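Local coordinates for 5-carboxyvanillate decarboxylase (Sphingomonas paucimobilis, PDB 4NI8), which probably removes a carboxylate group from 5-carboxyvanillate, an aromatic acid, with the help of a bound manganese ion, at residues E8-F13 and S75-G80; G51-V56 and Y298-M303; L141-H146 and L171-R176. All blocks are in the same frame, centred on the assembly; numbering follows the deposited sequence.

Contact 1 of 3, residues E8-F13 and S75-G80; sequences EEAVTF and SLTAPG. With MN (manganese (II) ion), chain I; 1WB (5-methoxybenzene-1,3-dicarboxylic acid), chain J.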
loop_
_atom_site.group_PDB
_atom_site.type_symbol
_atom_site.label_atom_id
_atom_site.label_comp_id
_atom_site.label_asym_id
_atom_site.label_seq_id
_atom_site.Cartn_x
_atom_site.Cartn_y
_atom_site.Cartn_z
ATOM N N GLU A 8 -12.813 2.261 -16.422
ATOM C CA GLU A 8 -11.641 3.134 -16.296
ATOM C C GLU A 8 -10.920 3.331 -17.629
ATOM O O GLU A 8 -9.740 3.021 -17.761
ATOM C CB GLU A 8 -10.647 2.606 -15.249
ATOM C CG GLU A 8 -9.688 3.696 -14.769
ATOM C CD GLU A 8 -8.604 3.185 -13.842
ATOM O OE1 GLU A 8 -8.938 2.663 -12.750
ATOM O OE2 GLU A 8 -7.419 3.325 -14.199
ATOM N N GLU A 9 -11.629 3.883 -18.602
ATOM C CA GLU A 9 -11.154 3.898 -19.983
ATOM C C GLU A 9 -10.791 5.324 -20.352
ATOM O O GLU A 9 -11.653 6.203 -20.460
ATOM C CB GLU A 9 -12.239 3.325 -20.895
ATOM C CG GLU A 9 -12.851 2.035 -20.292
ATOM C CD GLU A 9 -11.776 1.071 -19.768
ATOM O OE1 GLU A 9 -11.908 0.565 -18.629
ATOM O OE2 GLU A 9 -10.794 0.825 -20.490
ATOM N N ALA A 10 -9.497 5.551 -20.528
ATOM C CA ALA A 10 -8.991 6.907 -20.717
ATOM C C ALA A 10 -9.178 7.428 -22.138
ATOM O O ALA A 10 -9.130 6.668 -23.104
ATOM C CB ALA A 10 -7.522 6.973 -20.320
ATOM N N VAL A 11 -9.374 8.741 -22.248
ATOM C CA VAL A 11 -9.502 9.407 -23.544
ATOM C C VAL A 11 -8.835 10.770 -23.413
ATOM O O VAL A 11 -8.628 11.255 -22.298
ATOM C CB VAL A 11 -11.008 9.569 -23.932
ATOM C CG1 VAL A 11 -11.702 10.583 -23.015
ATOM C CG2 VAL A 11 -11.174 9.960 -25.398
ATOM N N THR A 12 -8.458 11.379 -24.531
ATOM C CA THR A 12 -8.064 12.777 -24.470
ATOM C C THR A 12 -8.644 13.536 -25.655
ATOM O O THR A 12 -9.250 12.944 -26.557
ATOM C CB THR A 12 -6.531 12.954 -24.377
ATOM O OG1 THR A 12 -6.228 14.323 -24.078
ATOM C CG2 THR A 12 -5.870 12.558 -25.693
ATOM N N PHE A 13 -8.481 14.855 -25.631
ATOM C CA PHE A 13 -8.980 15.718 -26.688
ATOM C C PHE A 13 -7.871 16.686 -27.058
ATOM O O PHE A 13 -7.005 16.989 -26.230
ATOM C CB PHE A 13 -10.213 16.472 -26.203
ATOM C CG PHE A 13 -11.268 15.572 -25.633
ATOM C CD1 PHE A 13 -12.130 14.881 -26.468
ATOM C CD2 PHE A 13 -11.375 15.393 -24.262
ATOM C CE1 PHE A 13 -13.098 14.039 -25.938
ATOM C CE2 PHE A 13 -12.336 14.551 -23.734
ATOM C CZ PHE A 13 -13.197 13.875 -24.580
ATOM N N SER A 75 -13.010 8.658 -19.425
ATOM C CA SER A 75 -12.525 9.697 -18.515
ATOM C C SER A 75 -11.316 10.397 -19.124
ATOM O O SER A 75 -10.478 9.755 -19.743
ATOM C CB SER A 75 -12.145 9.090 -17.150
ATOM O OG SER A 75 -11.451 7.852 -17.305
ATOM N N LEU A 76 -11.229 11.716 -18.971
ATOM C CA LEU A 76 -10.023 12.412 -19.395
ATOM C C LEU A 76 -8.816 11.830 -18.678
ATOM O O LEU A 76 -8.779 11.739 -17.452
ATOM C CB LEU A 76 -10.121 13.915 -19.132
ATOM C CG LEU A 76 -8.859 14.686 -19.509
ATOM C CD1 LEU A 76 -8.635 14.621 -21.011
ATOM C CD2 LEU A 76 -8.975 16.135 -19.028
ATOM N N THR A 77 -7.838 11.423 -19.473
ATOM C CA THR A 77 -6.682 10.696 -18.976
ATOM C C THR A 77 -5.885 11.512 -17.952
ATOM O O THR A 77 -5.823 12.745 -18.033
ATOM C CB THR A 77 -5.786 10.278 -20.159
ATOM O OG1 THR A 77 -4.769 9.394 -19.686
ATOM C CG2 THR A 77 -5.154 11.510 -20.846
ATOM N N ALA A 78 -5.308 10.832 -16.969
ATOM C CA ALA A 78 -4.427 11.507 -16.008
ATOM C C ALA A 78 -3.258 12.145 -16.766
ATOM O O ALA A 78 -2.798 11.586 -17.755
ATOM C CB ALA A 78 -3.924 10.513 -14.969
ATOM N N PRO A 79 -2.766 13.317 -16.313
ATOM C CA PRO A 79 -3.114 14.065 -15.096
ATOM C C PRO A 79 -4.306 15.015 -15.254
ATOM O O PRO A 79 -4.434 15.965 -14.470
ATOM C CB PRO A 79 -1.843 14.880 -14.834
ATOM C CG PRO A 79 -1.329 15.180 -16.213
ATOM C CD PRO A 79 -1.636 13.942 -17.032
ATOM N N GLY A 80 -5.166 14.757 -16.233
ATOM C CA GLY A 80 -6.328 15.601 -16.474
ATOM C C GLY A 80 -5.935 17.047 -16.730
ATOM O O GLY A 80 -5.078 17.328 -17.575
HETATM MN MN MN I . -6.154 4.309 -15.577
HETATM C C1 1WB J . -0.351 4.448 -16.977
HETATM C CO1 1WB J . -1.165 3.587 -16.221
HETATM C CO2 1WB J . -0.754 5.762 -17.205
HETATM C CM1 1WB J . -2.364 4.055 -15.717
HETATM C CM2 1WB J . -1.980 6.226 -16.685
HETATM O OM 1WB J . -2.419 7.501 -16.888
HETATM C CZ 1WB J . -2.779 5.371 -15.937
HETATM C CC 1WB J . 0.919 3.932 -17.514
HETATM C CV 1WB J . -1.581 8.464 -17.475
HETATM O O1 1WB J . 1.042 2.696 -17.720
HETATM O O2 1WB J . 1.871 4.729 -17.765
HETATM C CCC 1WB J . -3.165 3.215 -14.777
HETATM O O11 1WB J . -4.335 3.580 -14.524
HETATM O O22 1WB J . -2.652 2.190 -14.291
HETATM O O HOH W 1 -7.480 5.321 -17.058
HETATM O O HOH W 2 -13.503 6.032 -16.784
HETATM O O HOH W 3 -4.871 5.270 -16.882
#
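Ala10 and Val11 lie alongside Ser75 and Leu76 on two parallel strands, the first two of the eight-stranded barrel. This is the tight part: Val11 N donates to Ser75 O at 2.9 Å, flanked by Ser75 N to Glu9 O and by Thr77 N to Val11 O. Ala10 is small enough for Thr77 to lean on it, CB to CB at 3.7 Å. Ser75 OG stands between its backbone N and carbonyl carbon (chi1 42°) and gives a proton to a water that Glu9 N also bonds weakly.

Past the strand ends, toward Thr12 and Phe13, the packing relaxes. Leu76 approaches the partly exposed Phe13 ring obliquely, Phe13 CD2 lying 4.3 Å from Leu76 CD1, with Thr12 OG1 3.9 Å from the same methyl.

At the other end Glu8 binds manganese through OE2 at 2.1 Å; Tyr172 and Ser272 hold OE1, which fixes the carboxylate's rotation. Ligand O11 binds the same ion at 2.2 Å, and Ala78 O lies 3.4 Å from ligand CV. Strand 8-11 thus supplies the metal ligand and the loop after strand 71-76 a piece of the pocket wall, consistent with the metal helping to hold a substrate carboxylate.

Contact 2 of 3, residues G51-V56 and Y298-M303; sequences GRLSDV and YPYQPM. With 1WB (5-methoxybenzene-1,3-dicarboxylic acid), chain J.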
loop_
_atom_site.group_PDB
_atom_site.type_symbol
_atom_site.label_atom_id
_atom_site.label_comp_id
_atom_site.label_asym_id
_atom_site.label_seq_id
_atom_site.Cartn_x
_atom_site.Cartn_y
_atom_site.Cartn_z
ATOM N N GLY A 51 -2.347 9.159 -29.982
ATOM C CA GLY A 51 -3.300 8.651 -30.954
ATOM C C GLY A 51 -4.269 7.651 -30.347
ATOM O O GLY A 51 -5.464 7.670 -30.628
ATOM N N ARG A 52 -3.759 6.772 -29.495
ATOM C CA ARG A 52 -4.618 5.759 -28.896
ATOM C C ARG A 52 -5.600 6.365 -27.902
ATOM O O ARG A 52 -6.761 5.962 -27.849
ATOM C CB ARG A 52 -3.771 4.663 -28.249
ATOM C CG ARG A 52 -2.866 3.959 -29.252
ATOM C CD ARG A 52 -3.147 2.470 -29.275
ATOM N NE ARG A 52 -2.758 1.826 -28.027
ATOM C CZ ARG A 52 -3.352 0.743 -27.536
ATOM N NH1 ARG A 52 -4.367 0.187 -28.186
ATOM N NH2 ARG A 52 -2.936 0.220 -26.393
ATOM N N LEU A 53 -5.137 7.348 -27.132
ATOM C CA LEU A 53 -6.012 8.027 -26.185
ATOM C C LEU A 53 -7.071 8.848 -26.923
ATOM O O LEU A 53 -8.218 8.927 -26.482
ATOM C CB LEU A 53 -5.203 8.950 -25.276
ATOM C CG LEU A 53 -4.331 8.254 -24.236
ATOM C CD1 LEU A 53 -3.287 9.243 -23.742
ATOM C CD2 LEU A 53 -5.206 7.772 -23.086
ATOM N N SER A 54 -6.687 9.439 -28.056
ATOM C CA SER A 54 -7.588 10.342 -28.792
ATOM C C SER A 54 -8.679 9.585 -29.529
ATOM O O SER A 54 -9.796 10.083 -29.717
ATOM C CB SER A 54 -6.799 11.190 -29.790
ATOM O OG SER A 54 -5.833 11.984 -29.117
ATOM N N ASP A 55 -8.351 8.377 -29.963
ATOM C CA ASP A 55 -9.282 7.582 -30.746
ATOM C C ASP A 55 -10.435 7.049 -29.899
ATOM O O ASP A 55 -10.222 6.451 -28.855
ATOM C CB ASP A 55 -8.551 6.403 -31.386
ATOM C CG ASP A 55 -9.505 5.351 -31.906
ATOM O OD1 ASP A 55 -10.290 5.674 -32.825
ATOM O OD2 ASP A 55 -9.459 4.210 -31.395
ATOM N N VAL A 56 -11.653 7.258 -30.385
ATOM C CA VAL A 56 -12.839 6.699 -29.750
ATOM C C VAL A 56 -13.582 5.779 -30.714
ATOM O O VAL A 56 -13.879 4.636 -30.382
ATOM C CB VAL A 56 -13.784 7.817 -29.259
ATOM C CG1 VAL A 56 -15.079 7.231 -28.708
ATOM C CG2 VAL A 56 -13.080 8.641 -28.195
ATOM N N TYR A 298 -7.970 0.723 -20.595
ATOM C CA TYR A 298 -7.556 0.998 -21.966
ATOM C C TYR A 298 -7.241 2.486 -22.067
ATOM O O TYR A 298 -7.917 3.298 -21.434
ATOM C CB TYR A 298 -8.707 0.648 -22.919
ATOM C CG TYR A 298 -8.384 0.821 -24.378
ATOM C CD1 TYR A 298 -7.745 -0.186 -25.099
ATOM C CD2 TYR A 298 -8.706 2.007 -25.040
ATOM C CE1 TYR A 298 -7.450 -0.024 -26.444
ATOM C CE2 TYR A 298 -8.414 2.175 -26.382
ATOM C CZ TYR A 298 -7.792 1.162 -27.079
ATOM O OH TYR A 298 -7.507 1.345 -28.419
ATOM N N PRO A 299 -6.226 2.868 -22.866
ATOM C CA PRO A 299 -5.352 2.067 -23.728
ATOM C C PRO A 299 -4.044 1.667 -23.049
ATOM O O PRO A 299 -3.141 1.187 -23.731
ATOM C CB PRO A 299 -5.057 3.028 -24.881
ATOM C CG PRO A 299 -4.991 4.365 -24.206
ATOM C CD PRO A 299 -6.041 4.310 -23.103
ATOM N N TYR A 300 -3.949 1.848 -21.734
ATOM C CA TYR A 300 -2.732 1.480 -21.011
ATOM C C TYR A 300 -2.644 -0.025 -20.776
ATOM O O TYR A 300 -1.565 -0.563 -20.515
ATOM C CB TYR A 300 -2.647 2.238 -19.692
ATOM C CG TYR A 300 -2.677 3.732 -19.895
ATOM C CD1 TYR A 300 -1.538 4.412 -20.301
ATOM C CD2 TYR A 300 -3.850 4.456 -19.706
ATOM C CE1 TYR A 300 -1.558 5.779 -20.501
ATOM C CE2 TYR A 300 -3.879 5.826 -19.908
ATOM C CZ TYR A 300 -2.727 6.478 -20.306
ATOM O OH TYR A 300 -2.746 7.843 -20.506
ATOM N N GLN A 301 -3.792 -0.690 -20.850
ATOM C CA GLN A 301 -3.872 -2.151 -20.854
ATOM C C GLN A 301 -4.711 -2.544 -22.050
ATOM O O GLN A 301 -5.615 -1.804 -22.432
ATOM C CB GLN A 301 -4.600 -2.662 -19.612
ATOM C CG GLN A 301 -4.022 -2.186 -18.311
ATOM C CD GLN A 301 -3.450 -3.310 -17.480
ATOM O OE1 GLN A 301 -3.534 -4.490 -17.833
ATOM N NE2 GLN A 301 -2.859 -2.947 -16.370
ATOM N N PRO A 302 -4.430 -3.722 -22.633
ATOM C CA PRO A 302 -5.200 -4.257 -23.761
ATOM C C PRO A 302 -6.554 -4.820 -23.331
ATOM O O PRO A 302 -6.696 -5.304 -22.199
ATOM C CB PRO A 302 -4.308 -5.387 -24.285
ATOM C CG PRO A 302 -3.497 -5.804 -23.106
ATOM C CD PRO A 302 -3.234 -4.538 -22.342
ATOM N N MET A 303 -7.536 -4.780 -24.229
ATOM C CA MET A 303 -8.890 -5.199 -23.879
ATOM C C MET A 303 -9.054 -6.709 -23.738
ATOM O O MET A 303 -9.714 -7.165 -22.810
ATOM C CB MET A 303 -9.916 -4.674 -24.892
ATOM C CG MET A 303 -9.899 -3.172 -25.059
ATOM S SD MET A 303 -11.426 -2.623 -25.859
ATOM C CE MET A 303 -10.824 -1.104 -26.618
HETATM C C1 1WB J . -0.351 4.448 -16.977
HETATM C CO1 1WB J . -1.165 3.587 -16.221
HETATM C CO2 1WB J . -0.754 5.762 -17.205
HETATM C CM1 1WB J . -2.364 4.055 -15.717
HETATM C CM2 1WB J . -1.980 6.226 -16.685
HETATM O OM 1WB J . -2.419 7.501 -16.888
HETATM C CZ 1WB J . -2.779 5.371 -15.937
HETATM C CC 1WB J . 0.919 3.932 -17.514
HETATM C CV 1WB J . -1.581 8.464 -17.475
HETATM O O1 1WB J . 1.042 2.696 -17.720
HETATM O O2 1WB J . 1.871 4.729 -17.765
HETATM C CCC 1WB J . -3.165 3.215 -14.777
HETATM O O11 1WB J . -4.335 3.580 -14.524
HETATM O O22 1WB J . -2.652 2.190 -14.291
HETATM O O HOH W 4 -7.680 3.827 -29.377
#
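Bends at chi2 (-122°) and again at chi3 lay the Arg52 guanidinium along the loop so that Pro299 CB sits over one face, 3.8 Å from Arg52 NH2. That nitrogen is also 2.8 Å from Pro299 O, although the angle is poor for a hydrogen bond. The long chain suits this partly exposed position, letting the guanidinium lie over Pro299 and beside Tyr298.

Leu53, like Arg52, sends CG anti to the carbonyl carbon, and the end of its side chain reaches the loop. Its CD2 methyl fills the angle between proline and tyrosine, 3.6 Å from Pro299 CD and 3.6 Å from Tyr300 OH. The peptide before Pro299 is cis, and this folds the proline back so that CB lies over the centre of the Tyr298 ring, with Met303 CE on the opposite face. In the plane of that ring, at its edge, a water accepts from Tyr298 OH and donates to Arg52 O and Asp55 OD2, joining the helix end to the loop.

Tyr300 turns one ring face to the ligand, whose CO2 atom is 3.4 Å from Tyr300 CE1, and its OH is hydrogen-bonded to Thr77 OG1. Were Tyr300 an alanine, the ligand would probably lose this aromatic wall, Thr77 OG1 its partner and Leu53 part of its support.

The arrangement is that of a (β/α)8-barrel active site, in which the loop after strand 292-293, following the manganese ligand Asp297, lines the substrate pocket.

Contact 3 of 3, residues L141-H146 and L171-R176; sequences LVINSH and LYIHPR. With MN (manganese (II) ion), chain I; 1WB (5-methoxybenzene-1,3-dicarboxylic acid), chain J.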
loop_
_atom_site.group_PDB
_atom_site.type_symbol
_atom_site.label_atom_id
_atom_site.label_comp_id
_atom_site.label_asym_id
_atom_site.label_seq_id
_atom_site.Cartn_x
_atom_site.Cartn_y
_atom_site.Cartn_z
ATOM N N LEU A 141 -17.960 11.767 -12.225
ATOM C CA LEU A 141 -16.809 12.657 -12.224
ATOM C C LEU A 141 -15.531 11.852 -12.092
ATOM O O LEU A 141 -15.549 10.716 -11.616
ATOM C CB LEU A 141 -16.890 13.623 -11.039
ATOM C CG LEU A 141 -18.104 14.553 -10.996
ATOM C CD1 LEU A 141 -18.370 15.088 -9.599
ATOM C CD2 LEU A 141 -17.956 15.709 -12.002
ATOM N N VAL A 142 -14.424 12.454 -12.512
ATOM C CA VAL A 142 -13.110 11.862 -12.317
ATOM C C VAL A 142 -12.117 12.954 -11.947
ATOM O O VAL A 142 -12.210 14.088 -12.425
ATOM C CB VAL A 142 -12.616 11.114 -13.589
ATOM C CG1 VAL A 142 -12.519 12.080 -14.777
ATOM C CG2 VAL A 142 -11.257 10.453 -13.352
ATOM N N ILE A 143 -11.179 12.607 -11.070
ATOM C CA ILE A 143 -10.090 13.498 -10.705
ATOM C C ILE A 143 -8.903 12.595 -10.437
ATOM O O ILE A 143 -9.084 11.430 -10.076
ATOM C CB ILE A 143 -10.448 14.382 -9.464
ATOM C CG1 ILE A 143 -9.585 15.649 -9.427
ATOM C CG2 ILE A 143 -10.329 13.600 -8.153
ATOM C CD1 ILE A 143 -9.785 16.574 -10.626
ATOM N N ASN A 144 -7.690 13.103 -10.644
ATOM C CA ASN A 144 -6.507 12.263 -10.511
ATOM C C ASN A 144 -5.718 12.571 -9.266
ATOM O O ASN A 144 -4.937 13.514 -9.249
ATOM C CB ASN A 144 -5.618 12.411 -11.743
ATOM C CG ASN A 144 -6.398 12.246 -13.013
ATOM O OD1 ASN A 144 -6.750 11.130 -13.392
ATOM N ND2 ASN A 144 -6.711 13.359 -13.664
ATOM N N SER A 145 -5.924 11.743 -8.248
ATOM C CA SER A 145 -5.411 11.945 -6.894
ATOM C C SER A 145 -5.158 13.418 -6.541
ATOM O O SER A 145 -6.054 14.232 -6.701
ATOM C CB SER A 145 -4.213 11.039 -6.597
ATOM O OG SER A 145 -4.042 10.892 -5.190
ATOM N N HIS A 146 -3.951 13.764 -6.108
ATOM C CA HIS A 146 -3.708 15.082 -5.501
ATOM C C HIS A 146 -3.887 16.269 -6.455
ATOM O O HIS A 146 -3.799 16.128 -7.672
ATOM C CB HIS A 146 -2.302 15.144 -4.891
ATOM C CG HIS A 146 -1.210 15.405 -5.892
ATOM N ND1 HIS A 146 -0.811 16.677 -6.247
ATOM C CD2 HIS A 146 -0.417 14.555 -6.591
ATOM C CE1 HIS A 146 0.173 16.602 -7.127
ATOM N NE2 HIS A 146 0.430 15.324 -7.354
ATOM N N LEU A 171 -17.550 10.033 -7.723
ATOM C CA LEU A 171 -16.240 10.565 -8.102
ATOM C C LEU A 171 -15.216 9.441 -8.157
ATOM O O LEU A 171 -14.880 8.833 -7.146
ATOM C CB LEU A 171 -15.758 11.615 -7.097
ATOM C CG LEU A 171 -14.317 12.112 -7.297
ATOM C CD1 LEU A 171 -14.185 12.918 -8.610
ATOM C CD2 LEU A 171 -13.853 12.954 -6.096
ATOM N N TYR A 172 -14.716 9.176 -9.354
ATOM C CA TYR A 172 -13.655 8.199 -9.539
ATOM C C TYR A 172 -12.355 8.929 -9.245
ATOM O O TYR A 172 -12.003 9.879 -9.950
ATOM C CB TYR A 172 -13.660 7.743 -10.997
ATOM C CG TYR A 172 -13.018 6.399 -11.271
ATOM C CD1 TYR A 172 -11.717 6.114 -10.850
ATOM C CD2 TYR A 172 -13.720 5.411 -11.941
ATOM C CE1 TYR A 172 -11.136 4.870 -11.105
ATOM C CE2 TYR A 172 -13.157 4.173 -12.202
ATOM C CZ TYR A 172 -11.865 3.904 -11.772
ATOM O OH TYR A 172 -11.297 2.679 -12.035
ATOM N N ILE A 173 -11.649 8.518 -8.194
ATOM C CA ILE A 173 -10.348 9.113 -7.919
ATOM C C ILE A 173 -9.284 8.215 -8.544
ATOM O O ILE A 173 -8.906 7.175 -7.980
ATOM C CB ILE A 173 -10.084 9.310 -6.410
ATOM C CG1 ILE A 173 -11.100 10.293 -5.816
ATOM C CG2 ILE A 173 -8.661 9.821 -6.181
ATOM C CD1 ILE A 173 -10.920 10.571 -4.309
ATOM N N HIS A 174 -8.838 8.620 -9.731
ATOM C CA HIS A 174 -7.848 7.905 -10.524
ATOM C C HIS A 174 -6.449 8.284 -10.014
ATOM O O HIS A 174 -6.281 9.335 -9.406
ATOM C CB HIS A 174 -8.021 8.338 -11.994
ATOM C CG HIS A 174 -7.174 7.581 -12.966
ATOM N ND1 HIS A 174 -5.866 7.924 -13.240
ATOM C CD2 HIS A 174 -7.449 6.496 -13.731
ATOM C CE1 HIS A 174 -5.368 7.074 -14.122
ATOM N NE2 HIS A 174 -6.309 6.200 -14.437
ATOM N N PRO A 175 -5.437 7.431 -10.244
ATOM C CA PRO A 175 -4.087 7.835 -9.821
ATOM C C PRO A 175 -3.462 8.980 -10.623
ATOM O O PRO A 175 -3.919 9.335 -11.710
ATOM C CB PRO A 175 -3.253 6.568 -10.059
ATOM C CG PRO A 175 -4.238 5.444 -10.020
ATOM C CD PRO A 175 -5.481 6.013 -10.653
ATOM N N ARG A 176 -2.420 9.568 -10.044
ATOM C CA ARG A 176 -1.384 10.273 -10.798
ATOM C C ARG A 176 -0.103 9.978 -10.033
ATOM O O ARG A 176 -0.143 9.245 -9.040
ATOM C CB ARG A 176 -1.654 11.777 -10.882
ATOM C CG ARG A 176 -1.797 12.465 -9.525
ATOM C CD ARG A 176 -2.071 13.970 -9.691
ATOM N NE ARG A 176 -0.933 14.673 -10.287
ATOM C CZ ARG A 176 -0.799 15.994 -10.302
ATOM N NH1 ARG A 176 -1.732 16.756 -9.747
ATOM N NH2 ARG A 176 0.276 16.553 -10.859
HETATM MN MN MN I . -6.154 4.309 -15.577
HETATM C C1 1WB J . -0.351 4.448 -16.977
HETATM C CO1 1WB J . -1.165 3.587 -16.221
HETATM C CO2 1WB J . -0.754 5.762 -17.205
HETATM C CM1 1WB J . -2.364 4.055 -15.717
HETATM C CM2 1WB J . -1.980 6.226 -16.685
HETATM O OM 1WB J . -2.419 7.501 -16.888
HETATM C CZ 1WB J . -2.779 5.371 -15.937
HETATM C CC 1WB J . 0.919 3.932 -17.514
HETATM C CV 1WB J . -1.581 8.464 -17.475
HETATM O O1 1WB J . 1.042 2.696 -17.720
HETATM O O2 1WB J . 1.871 4.729 -17.765
HETATM C CCC 1WB J . -3.165 3.215 -14.777
HETATM O O11 1WB J . -4.335 3.580 -14.524
HETATM O O22 1WB J . -2.652 2.190 -14.291
HETATM O O HOH W 3 -4.871 5.270 -16.882
HETATM O O HOH W 1 -7.480 5.321 -17.058
#
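Ile143 packs its CG2 methyl between two residues of the next strand, 3.9 Å from Leu171 CD1 and 4.1 Å from Ile173 CG1. Leu171 CD1 also reaches Leu141 CB, so beta-branched isoleucine and gamma-branched leucine chains make one apolar face, which Phe161 and Ile164 of helix 158-167 help to cover. The helix is the crossover of a beta-alpha-beta unit, and the strands it connects run parallel, at 22°.

Backbone bonds alternate between the strands: Tyr172 N to Leu141 O, Ile143 N to Tyr172 O, His174 N to Ile143 O and Ser145 N to His174 O. Val142, Tyr172, Asn144 and His174 point to the other face, the barrel interior. It turns polar at Tyr172 OH, which bonds Glu8, and at the end nearest the metal, where Asn144 and His174 lie side by side with amide and ring planes nearly perpendicular, Asn144 OD1 3.4 Å from His174 CB.

Beyond the strands, Arg176 reaches across to His146. Its CG stands between the backbone N and the carbonyl carbon (chi1 57°), carrying the guanidinium flat onto the His146 ring, centres 3.7 Å apart and planes at 13°. Arg176 NH1 donates to His146 O at 3.0 Å from above the carbonyl plane, while NE forms a salt bridge with Asp32; His146 ND1 is hydrogen-bonded to Asp149 N. Arginine suits a buried spot that needs both a flat surface and several donors; its own backbone N nevertheless has no partner.

His174 divides its nitrogens between two tasks. ND1 gives its proton to Pro175 O (2.9 Å), on a lone pair in the carbonyl plane, and NE2 binds manganese at 2.2 Å. The second-shell carbonyl thereby fixes the turn of the ring and would probably make NE2 a somewhat stronger electron donor to the metal.

From the N terminus, the first strand of the barrel supplies 8-13, and helix 49-54 supplies 51-56 before 75-80 returns to close contact 1. Contact 2 is therefore already open when contact 1 closes, and the two cross. Contact 3 follows contact 1 in series, closing a short loop through helix 158-167, and is nested inside the long loop that 298-303 finally closes. Contact 1 joins barrel strands one and two, contact 3 strands four and five, and contact 2 ties the loop after the last strand to an early helix. Contacts 1 and 3 share the manganese ion and its waters; all three reach the ligand, which Arg238 of the second subunit also binds.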